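Local coordinates for variant surface glycoprotein MITAT 1.1 (Trypanosoma brucei brucei, PDB 5LY9) that forms the protective surface coat of the trypanosome, whose antigenically distinct variants let the parasite evade the host immune response, at residues Thr160-Gln164 with Thr165-Asn169; Trp246-Ala249 with Trp250-Asn254; Glu334-Leu337 with Gly338-His341; Gly347-Leu350 with Ser351-Met355. One frame throughout, in Å; residues are numbered along the deposited sequence.

Contact 1. Residues Thr160-Gln164 with Thr165-Asn169; sequences TELTQ and TGYPN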
loop_
_atom_site.group_PDB
_atom_site.type_symbol
_atom_site.label_atom_id
_atom_site.label_comp_id
_atom_site.label_asym_id
_atom_site.label_seq_id
_atom_site.Cartn_x
_atom_site.Cartn_y
_atom_site.Cartn_z
ATOM N N THR A 160 -4.862 -7.999 19.332
ATOM C CA THR A 160 -4.497 -8.821 20.459
ATOM C C THR A 160 -3.418 -9.789 20.178
ATOM O O THR A 160 -2.744 -10.266 21.137
ATOM C CB THR A 160 -5.754 -9.617 20.959
ATOM O OG1 THR A 160 -6.531 -10.113 19.868
ATOM C CG2 THR A 160 -6.625 -8.643 21.786
ATOM N N GLU A 161 -3.263 -10.178 18.893
ATOM C CA GLU A 161 -2.327 -11.251 18.597
ATOM C C GLU A 161 -0.929 -10.726 18.248
ATOM O O GLU A 161 0.078 -11.421 18.494
ATOM C CB GLU A 161 -2.835 -12.192 17.523
ATOM C CG GLU A 161 -4.290 -12.643 17.738
ATOM C CD GLU A 161 -4.521 -13.192 19.145
ATOM O OE1 GLU A 161 -3.686 -13.972 19.665
ATOM O OE2 GLU A 161 -5.544 -12.747 19.751
ATOM N N LEU A 162 -0.868 -9.499 17.736
ATOM C CA LEU A 162 0.413 -8.868 17.403
ATOM C C LEU A 162 0.327 -7.461 17.925
ATOM O O LEU A 162 -0.398 -6.621 17.372
ATOM C CB LEU A 162 0.660 -8.892 15.882
ATOM C CG LEU A 162 1.866 -8.065 15.396
ATOM C CD1 LEU A 162 3.083 -8.408 16.262
ATOM C CD2 LEU A 162 2.137 -8.241 13.886
ATOM N N THR A 163 0.950 -7.269 19.072
ATOM C CA THR A 163 0.802 -6.017 19.830
ATOM C C THR A 163 2.056 -5.202 19.685
ATOM O O THR A 163 2.979 -5.616 18.984
ATOM C CB THR A 163 0.589 -6.309 21.307
ATOM O OG1 THR A 163 1.801 -6.855 21.808
ATOM C CG2 THR A 163 -0.525 -7.342 21.536
ATOM N N GLN A 164 2.117 -4.041 20.349
ATOM C CA GLN A 164 3.343 -3.254 20.392
ATOM C C GLN A 164 4.532 -4.027 20.914
ATOM O O GLN A 164 5.626 -3.801 20.466
ATOM C CB GLN A 164 3.206 -1.982 21.231
ATOM C CG GLN A 164 2.313 -0.983 20.509
ATOM C CD GLN A 164 2.383 0.443 21.141
ATOM O OE1 GLN A 164 3.332 0.785 21.864
ATOM N NE2 GLN A 164 1.384 1.242 20.864
ATOM N N THR A 165 4.280 -4.956 21.839
ATOM C CA THR A 165 5.319 -5.677 22.500
ATOM C C THR A 165 5.802 -6.875 21.717
ATOM O O THR A 165 6.992 -7.184 21.695
ATOM C CB THR A 165 4.813 -6.078 23.912
ATOM O OG1 THR A 165 4.535 -4.839 24.628
ATOM C CG2 THR A 165 5.902 -6.845 24.637
ATOM N N GLY A 166 4.857 -7.571 21.095
ATOM C CA GLY A 166 5.200 -8.775 20.378
ATOM C C GLY A 166 3.991 -9.642 20.085
ATOM O O GLY A 166 2.955 -9.144 19.791
ATOM N N TYR A 167 4.179 -10.928 20.154
ATOM C CA TYR A 167 3.140 -11.920 19.896
ATOM C C TYR A 167 2.815 -12.646 21.197
ATOM O O TYR A 167 3.374 -13.721 21.514
ATOM C CB TYR A 167 3.622 -12.934 18.848
ATOM C CG TYR A 167 4.073 -12.309 17.545
ATOM C CD1 TYR A 167 5.379 -11.787 17.402
ATOM C CD2 TYR A 167 3.218 -12.261 16.453
ATOM C CE1 TYR A 167 5.773 -11.274 16.126
ATOM C CE2 TYR A 167 3.603 -11.808 15.240
ATOM C CZ TYR A 167 4.860 -11.293 15.088
ATOM O OH TYR A 167 5.176 -10.798 13.839
ATOM N N PRO A 168 1.921 -12.062 21.977
ATOM C CA PRO A 168 1.837 -12.499 23.410
ATOM C C PRO A 168 1.259 -13.883 23.621
ATOM O O PRO A 168 1.569 -14.513 24.642
ATOM C CB PRO A 168 0.894 -11.466 24.040
ATOM C CG PRO A 168 0.154 -10.906 22.886
ATOM C CD PRO A 168 1.136 -10.843 21.758
ATOM N N ASN A 169 0.462 -14.366 22.673
ATOM C CA ASN A 169 -0.195 -15.667 22.848
ATOM C C ASN A 169 0.573 -16.843 22.282
ATOM O O ASN A 169 0.202 -18.007 22.552
ATOM C CB ASN A 169 -1.632 -15.598 22.352
ATOM C CG ASN A 169 -2.445 -14.620 23.146
ATOM O OD1 ASN A 169 -2.329 -14.569 24.369
ATOM N ND2 ASN A 169 -3.304 -13.863 22.479
HETATM O O HOH W 1 0.203 -13.770 19.846
#
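Leu162 lies alongside Tyr167 in a tight chain reversal, part of the long loop between strands 143-144 and 173-174, and the corner of the reversal is an ST turn built on Thr163. Leucine and tyrosine point the same way. Leu162 CD1 sits over one face of the Tyr167 ring, displaced toward the rim and 3.7 Å from the centroid, a CH-pi contact. Tyr167 OH hydrogen-bonds to the carbonyl O of Trp246, whose indole also meets the ring edge-to-face.

Thr163 turns its hydroxyl into the corner: a chi1 of 68° places OG1 between the backbone N and the carbonyl carbon. There OG1 accepts from Thr165 N at 3.1 Å and from Gly166 N at 3.2 Å, the second bond being the straighter. The methyl CG2 of Thr163 reaches toward the CG corner of Pro168. Thr163 N closes the turn on Gly166 O at 2.8 Å, and at the backbone angles of Gly166 a side chain would run into the preceding carbonyl O.

At the open end, Asn169 ND2 donates to Glu161 OE1 at 2.8 Å, almost straight at 173°. The acceptor lies in the amide plane, while ND2 comes on the syn side, somewhat out of the carboxylate plane. Thr160 OG1 donates to Glu161 OE2 on the anti side, also tilted out of that plane. Beside this pair a water accepts from Asn169 N at 2.9 Å and donates to Glu161 O at 2.7 Å.

Contact 2. Residues Trp246-Ala249 with Trp250-Asn254; sequences WHEA and WEARN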
loop_
_atom_site.group_PDB
_atom_site.type_symbol
_atom_site.label_atom_id
_atom_site.label_comp_id
_atom_site.label_asym_id
_atom_site.label_seq_id
_atom_site.Cartn_x
_atom_site.Cartn_y
_atom_site.Cartn_z
ATOM N N TRP A 246 8.985 -12.446 11.238
ATOM C CA TRP A 246 8.254 -12.121 12.464
ATOM C C TRP A 246 8.660 -10.755 12.990
ATOM O O TRP A 246 7.810 -9.973 13.346
ATOM C CB TRP A 246 8.505 -13.166 13.538
ATOM C CG TRP A 246 8.025 -14.521 13.131
ATOM C CD1 TRP A 246 8.670 -15.454 12.381
ATOM C CD2 TRP A 246 6.809 -15.133 13.542
ATOM N NE1 TRP A 246 7.935 -16.601 12.306
ATOM C CE2 TRP A 246 6.789 -16.440 13.020
ATOM C CE3 TRP A 246 5.727 -14.709 14.289
ATOM C CZ2 TRP A 246 5.689 -17.315 13.229
ATOM C CZ3 TRP A 246 4.657 -15.566 14.478
ATOM C CH2 TRP A 246 4.640 -16.833 13.965
ATOM N N HIS A 247 9.942 -10.467 12.975
ATOM C CA HIS A 247 10.389 -9.132 13.346
ATOM C C HIS A 247 9.811 -8.099 12.385
ATOM O O HIS A 247 9.362 -7.046 12.836
ATOM C CB HIS A 247 11.913 -9.049 13.245
ATOM C CG HIS A 247 12.433 -7.722 13.668
ATOM N ND1 HIS A 247 12.443 -6.645 12.833
ATOM C CD2 HIS A 247 12.835 -7.271 14.873
ATOM C CE1 HIS A 247 12.898 -5.585 13.487
ATOM N NE2 HIS A 247 13.204 -5.954 14.709
ATOM N N GLU A 248 9.787 -8.400 11.070
ATOM C CA GLU A 248 9.340 -7.459 10.108
ATOM C C GLU A 248 7.846 -7.124 10.232
ATOM O O GLU A 248 7.468 -5.953 10.220
ATOM C CB GLU A 248 9.661 -7.940 8.684
ATOM C CG GLU A 248 9.084 -7.033 7.615
ATOM C CD GLU A 248 9.695 -5.632 7.529
ATOM O OE1 GLU A 248 10.680 -5.303 8.203
ATOM O OE2 GLU A 248 9.167 -4.841 6.744
ATOM N N ALA A 249 6.975 -8.127 10.420
ATOM C CA ALA A 249 5.545 -7.814 10.667
ATOM C C ALA A 249 5.349 -7.012 11.937
ATOM O O ALA A 249 4.541 -6.113 11.952
ATOM C CB ALA A 249 4.691 -9.038 10.707
ATOM N N TRP A 250 6.109 -7.333 12.972
ATOM C CA TRP A 250 5.984 -6.603 14.211
ATOM C C TRP A 250 6.379 -5.141 14.119
ATOM O O TRP A 250 5.618 -4.240 14.521
ATOM C CB TRP A 250 6.745 -7.340 15.318
ATOM C CG TRP A 250 6.929 -6.590 16.562
ATOM C CD1 TRP A 250 6.016 -6.348 17.515
ATOM C CD2 TRP A 250 8.175 -6.079 17.033
ATOM N NE1 TRP A 250 6.622 -5.654 18.579
ATOM C CE2 TRP A 250 7.931 -5.444 18.276
ATOM C CE3 TRP A 250 9.449 -6.011 16.475
ATOM C CZ2 TRP A 250 8.950 -4.791 19.016
ATOM C CZ3 TRP A 250 10.485 -5.393 17.213
ATOM C CH2 TRP A 250 10.198 -4.751 18.452
ATOM N N GLU A 251 7.567 -4.917 13.626
ATOM C CA GLU A 251 8.089 -3.551 13.452
ATOM C C GLU A 251 7.245 -2.771 12.457
ATOM O O GLU A 251 6.877 -1.613 12.724
ATOM C CB GLU A 251 9.529 -3.593 13.008
ATOM C CG GLU A 251 10.114 -2.212 12.838
ATOM C CD GLU A 251 11.609 -2.213 12.620
ATOM O OE1 GLU A 251 12.352 -2.337 13.649
ATOM O OE2 GLU A 251 12.016 -2.139 11.448
ATOM N N ALA A 252 6.857 -3.386 11.336
ATOM C CA ALA A 252 6.072 -2.650 10.370
ATOM C C ALA A 252 4.723 -2.270 10.970
ATOM O O ALA A 252 4.201 -1.192 10.715
ATOM C CB ALA A 252 5.864 -3.480 9.127
ATOM N N ARG A 253 4.130 -3.171 11.749
ATOM C CA ARG A 253 2.871 -2.803 12.344
ATOM C C ARG A 253 3.024 -1.607 13.276
ATOM O O ARG A 253 2.209 -0.666 13.267
ATOM C CB ARG A 253 2.223 -4.014 13.050
ATOM C CG ARG A 253 0.703 -3.834 13.110
ATOM C CD ARG A 253 -0.016 -4.921 13.798
ATOM N NE ARG A 253 -1.434 -4.888 13.442
ATOM C CZ ARG A 253 -2.349 -5.657 14.013
ATOM N NH1 ARG A 253 -2.017 -6.526 15.025
ATOM N NH2 ARG A 253 -3.615 -5.612 13.525
ATOM N N ASN A 254 4.079 -1.635 14.079
ATOM C CA ASN A 254 4.291 -0.525 15.006
ATOM C C ASN A 254 4.550 0.765 14.276
ATOM O O ASN A 254 4.210 1.851 14.839
ATOM C CB ASN A 254 5.471 -0.824 15.896
ATOM C CG ASN A 254 5.114 -1.711 17.016
ATOM O OD1 ASN A 254 3.937 -1.776 17.408
ATOM N ND2 ASN A 254 6.118 -2.421 17.559
#
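His247 and Trp250 form an offset edge-to-face aromatic pair on helix 244-254. The edge of the six-membered ring of Trp250 is turned to the face of the imidazole, planes 73° apart and centroids 5.4 Å apart; Trp250 CE3 stands over the histidine face toward its rim. In the plane of the indole, at its edge, lies His247 NE2, 3.7 Å from Trp250 CZ3. His247 CG is anti to the backbone N (chi1 -178°), which carries the imidazole toward the next turn.

A carboxylate oxygen comes near the edge of the same imidazole: Glu251 OE1 is 3.3 Å from His247 CE1, with the carboxylate steeply turned against the ring. Glu251 OE2 makes a salt bridge with Arg93; Glu248 OE2 does so with both Arg93 and Arg96.

The backbone adds four ordinary helical bonds, from Trp250 N to Trp246 O through to Arg253 N on Ala249 O.

Helix 62-114, which supplies the two arginines, packs against Trp246 and Ala252, while helix 8-21 touches Trp246 and holds Arg253 through a salt bridge with Glu20. Helix 239-242 lies against His247, and Trp250 NE1 donates a hydrogen bond to Gln164 O of the loop between strands 143-144 and 173-174.

Contact 3. Residues Glu334-Leu337 with Gly338-His341; sequences EAPL and GKIH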
loop_
_atom_site.group_PDB
_atom_site.type_symbol
_atom_site.label_atom_id
_atom_site.label_comp_id
_atom_site.label_asym_id
_atom_site.label_seq_id
_atom_site.Cartn_x
_atom_site.Cartn_y
_atom_site.Cartn_z
ATOM N N GLU A 334 -28.372 27.967 -4.365
ATOM C CA GLU A 334 -27.420 28.626 -3.458
ATOM C C GLU A 334 -27.033 27.667 -2.342
ATOM O O GLU A 334 -27.810 26.762 -2.009
ATOM C CB GLU A 334 -27.978 29.885 -2.863
ATOM C CG GLU A 334 -29.003 29.603 -1.795
ATOM C CD GLU A 334 -29.472 30.853 -1.098
ATOM O OE1 GLU A 334 -29.353 31.922 -1.730
ATOM O OE2 GLU A 334 -29.920 30.747 0.079
ATOM N N ALA A 335 -25.851 27.860 -1.772
ATOM C CA ALA A 335 -25.440 27.110 -0.573
ATOM C C ALA A 335 -24.325 27.821 0.220
ATOM O O ALA A 335 -23.472 28.444 -0.348
ATOM C CB ALA A 335 -24.968 25.728 -0.962
ATOM N N PRO A 336 -24.304 27.655 1.532
ATOM C CA PRO A 336 -23.244 28.243 2.295
ATOM C C PRO A 336 -21.991 27.352 2.168
ATOM O O PRO A 336 -22.074 26.153 2.001
ATOM C CB PRO A 336 -23.808 28.260 3.692
ATOM C CG PRO A 336 -24.675 27.082 3.784
ATOM C CD PRO A 336 -25.173 26.809 2.364
ATOM N N LEU A 337 -20.814 27.962 2.209
ATOM C CA LEU A 337 -19.572 27.221 2.048
ATOM C C LEU A 337 -19.484 26.082 3.008
ATOM O O LEU A 337 -18.943 25.025 2.683
ATOM C CB LEU A 337 -18.334 28.146 2.183
ATOM C CG LEU A 337 -18.010 29.008 0.961
ATOM C CD1 LEU A 337 -16.951 30.070 1.215
ATOM C CD2 LEU A 337 -17.568 28.094 -0.196
ATOM N N GLY A 338 -19.946 26.312 4.233
ATOM C CA GLY A 338 -19.961 25.268 5.240
ATOM C C GLY A 338 -20.730 23.994 4.807
ATOM O O GLY A 338 -20.498 22.961 5.392
ATOM N N LYS A 339 -21.584 24.046 3.797
ATOM C CA LYS A 339 -22.225 22.795 3.327
ATOM C C LYS A 339 -21.613 22.221 2.085
ATOM O O LYS A 339 -22.166 21.256 1.536
ATOM C CB LYS A 339 -23.689 23.061 3.076
ATOM C CG LYS A 339 -24.442 23.179 4.405
ATOM C CD LYS A 339 -25.832 23.720 4.170
ATOM C CE LYS A 339 -26.831 23.311 5.259
ATOM N NZ LYS A 339 -28.105 24.037 5.003
ATOM N N ILE A 340 -20.512 22.794 1.585
ATOM C CA ILE A 340 -19.959 22.323 0.298
ATOM C C ILE A 340 -18.613 21.715 0.684
ATOM O O ILE A 340 -17.763 22.423 1.200
ATOM C CB ILE A 340 -19.707 23.514 -0.678
ATOM C CG1 ILE A 340 -21.017 24.260 -0.953
ATOM C CG2 ILE A 340 -19.077 23.018 -1.958
ATOM C CD1 ILE A 340 -20.915 25.602 -1.660
ATOM N N HIS A 341 -18.479 20.429 0.536
ATOM C CA HIS A 341 -17.254 19.715 0.992
ATOM C C HIS A 341 -16.426 19.092 -0.163
ATOM O O HIS A 341 -15.244 18.784 0.040
ATOM C CB HIS A 341 -17.659 18.626 1.990
ATOM C CG HIS A 341 -18.452 17.519 1.380
ATOM N ND1 HIS A 341 -17.871 16.452 0.714
ATOM C CD2 HIS A 341 -19.792 17.344 1.279
ATOM C CE1 HIS A 341 -18.825 15.687 0.206
ATOM N NE2 HIS A 341 -20.001 16.184 0.570
#
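Ala335 opens the contact: Ala335 CB lies 4.1 Å from Ile340 CD1, a light apolar touch in strand 335-336. This strand pairs antiparallel with 323-324, and Ala335 bonds through its backbone to Ile324.

Pro336 comes next and meets Lys339 twice. Its ring corner CG is 3.6 Å from Lys339 CD, the lysine chain, extended beyond CG, passing obliquely over the proline ring. Pro336 O accepts from Lys339 N at 2.8 Å, from a donor that stands well above the carbonyl plane, 47° out of it. Ile340 CG1 also approaches this carbonyl, at 3.7 Å from Pro336 O: with chi1 at -59° the CG1 branch lies beside the isoleucine's own backbone N, and CD1 reaches on toward the strand.

Leu337 repeats the backbone pattern one residue later. Ile340 N donates to Leu337 O at 2.9 Å, again from above the carbonyl plane, 59° out of it. Lys48 NZ is a second donor to Leu337 O. The leucine side chain itself touches Ile340 only loosely, and both touch Leu346 of helix 343-367.

Gly338 lies against an N-acetylglucosamine and the beta-mannose of an attached glycan, which is probably carried by Asn266, and Lys339 touches an alpha-mannose. Two successive bonds from residue i+3 back to residue i, bent at the carbonyl in this way, are the signature of a short 3-10 turn; here it leads the chain from the small two-stranded sheet toward helix 343-367, beside the glycan.

Contact 4. Residues Gly347-Leu350 with Ser351-Met355; sequences GDIL and SNYEM
Four successive backbone bonds of 2.9 to 3.0 Å, from Ser351 N on Gly347 O to Glu354 N on Leu350 O, run as a regular alpha-helical ladder through this part of helix 343-367.

Ser351 adds a fifth bond to that ladder. Its OG folds back, beside its own backbone N (chi1 -58°), and donates to Gly347 O at 2.7 Å. The one carbonyl oxygen is thus gripped twice, and the hydroxyl and the amide N-H come to it from opposite faces of its plane. The same hydroxyl is also hydrogen-bonded to Arg69 NH2 of the second subunit, which makes Ser351 a link between the helix backbone and the dimer partner.

Ile349 and Tyr353, one turn apart, lie side by side and point the same way. The methyl CG2 of Ile349 stands in the ring plane at the tyrosine edge, 3.8 Å from Tyr353 CD2.

Leu350 and Glu354 cross at a slant, with Glu354 OE2 3.8 Å from Leu350 CG. The charged ends are held from outside: Glu354 OE1 makes a salt bridge with Arg69 NE of the second subunit and Asp348 OD2 one with Arg74 NH1 of that subunit, whereas Asn352 OD1 accepts from Ala329 N within its own chain. The helix thus has two kinds of neighbour: Ile349 and Tyr353 pack on helix 24-55 and loops of their own chain, while Asp348, Leu350, Ser351, Glu354 and Met355 meet the partner chain, a buried piece of the dimer interface in the elongated, helix-rich N-terminal part of this A-type glycoprotein.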
loop_
_atom_site.group_PDB
_atom_site.type_symbol
_atom_site.label_atom_id
_atom_site.label_comp_id
_atom_site.label_asym_id
_atom_site.label_seq_id
_atom_site.Cartn_x
_atom_site.Cartn_y
_atom_site.Cartn_z
ATOM N N GLY A 347 -13.027 23.604 -6.109
ATOM C CA GLY A 347 -12.132 24.039 -7.183
ATOM C C GLY A 347 -12.833 24.812 -8.307
ATOM O O GLY A 347 -12.324 25.846 -8.768
ATOM N N ASP A 348 -13.973 24.339 -8.752
ATOM C CA ASP A 348 -14.766 25.045 -9.755
ATOM C C ASP A 348 -15.222 26.441 -9.228
ATOM O O ASP A 348 -15.157 27.463 -9.950
ATOM C CB ASP A 348 -16.067 24.284 -10.069
ATOM C CG ASP A 348 -15.883 23.076 -10.960
ATOM O OD1 ASP A 348 -14.772 22.745 -11.424
ATOM O OD2 ASP A 348 -16.959 22.402 -11.180
ATOM N N ILE A 349 -15.713 26.486 -7.980
ATOM C CA ILE A 349 -16.172 27.746 -7.434
ATOM C C ILE A 349 -14.999 28.763 -7.339
ATOM O O ILE A 349 -15.154 29.937 -7.693
ATOM C CB ILE A 349 -16.828 27.540 -6.045
ATOM C CG1 ILE A 349 -18.192 26.793 -6.197
ATOM C CG2 ILE A 349 -17.082 28.852 -5.364
ATOM C CD1 ILE A 349 -18.614 26.066 -4.935
ATOM N N LEU A 350 -13.870 28.317 -6.844
ATOM C CA LEU A 350 -12.698 29.182 -6.786
ATOM C C LEU A 350 -12.297 29.664 -8.169
ATOM O O LEU A 350 -11.998 30.868 -8.330
ATOM C CB LEU A 350 -11.534 28.574 -6.091
ATOM C CG LEU A 350 -10.298 29.470 -5.962
ATOM C CD1 LEU A 350 -10.689 30.767 -5.203
ATOM C CD2 LEU A 350 -9.208 28.726 -5.233
ATOM N N SER A 351 -12.303 28.768 -9.132
ATOM C CA SER A 351 -11.955 29.178 -10.500
ATOM C C SER A 351 -12.844 30.314 -11.016
ATOM O O SER A 351 -12.364 31.266 -11.606
ATOM C CB SER A 351 -12.022 27.983 -11.411
ATOM O OG SER A 351 -11.150 26.933 -10.976
ATOM N N ASN A 352 -14.145 30.168 -10.795
ATOM C CA ASN A 352 -15.129 31.135 -11.252
ATOM C C ASN A 352 -14.883 32.468 -10.515
ATOM O O ASN A 352 -14.885 33.533 -11.140
ATOM C CB ASN A 352 -16.525 30.596 -10.985
ATOM C CG ASN A 352 -17.577 31.267 -11.818
ATOM O OD1 ASN A 352 -18.665 30.743 -12.017
ATOM N ND2 ASN A 352 -17.282 32.471 -12.256
ATOM N N TYR A 353 -14.661 32.418 -9.208
ATOM C CA TYR A 353 -14.453 33.714 -8.479
ATOM C C TYR A 353 -13.137 34.358 -8.779
ATOM O O TYR A 353 -13.122 35.563 -8.690
ATOM C CB TYR A 353 -14.629 33.628 -6.950
ATOM C CG TYR A 353 -16.055 33.678 -6.528
ATOM C CD1 TYR A 353 -16.804 34.849 -6.642
ATOM C CD2 TYR A 353 -16.684 32.562 -6.015
ATOM C CE1 TYR A 353 -18.128 34.872 -6.256
ATOM C CE2 TYR A 353 -18.013 32.563 -5.680
ATOM C CZ TYR A 353 -18.728 33.739 -5.755
ATOM O OH TYR A 353 -20.033 33.751 -5.345
ATOM N N GLU A 354 -12.065 33.627 -9.077
ATOM C CA GLU A 354 -10.805 34.268 -9.527
ATOM C C GLU A 354 -11.046 35.072 -10.890
ATOM O O GLU A 354 -10.402 36.138 -11.160
ATOM C CB GLU A 354 -9.644 33.298 -9.677
ATOM C CG GLU A 354 -9.029 32.654 -8.397
ATOM C CD GLU A 354 -7.850 31.611 -8.655
ATOM O OE1 GLU A 354 -7.536 31.234 -9.835
ATOM O OE2 GLU A 354 -7.244 31.107 -7.628
ATOM N N MET A 355 -11.905 34.563 -11.757
ATOM C CA MET A 355 -12.209 35.232 -12.999
ATOM C C MET A 355 -12.981 36.490 -12.676
ATOM O O MET A 355 -12.652 37.577 -13.165
ATOM C CB MET A 355 -13.059 34.365 -13.952
ATOM C CG MET A 355 -13.199 34.994 -15.334
ATOM S SD MET A 355 -14.043 33.874 -16.464
ATOM C CE MET A 355 -15.598 33.730 -15.715
#

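Overall arrangement
The four contacts form two pairs at distant places in the elongated molecule. Contacts 1 and 2 have centres 10 Å apart and touch directly: Tyr167 OH lies 2.8 Å from Trp246 O, and Gln164 O 2.8 Å from Trp250 NE1, joining the loop to helix 244-254. Contacts 3 and 4, with centres 14 Å apart, meet through Ile340 CD1 and Ile349 CD1 at 4.0 Å. Between contacts 1 and 4 the centres are about 51 Å apart, on opposite sides of the chain's centre. The glycan touches contact 3, whereas the Ile349 side chain of contact 4 stays about 12 Å from the nearest N-acetylglucosamine. Of the four, contact 4 alone meets the second subunit.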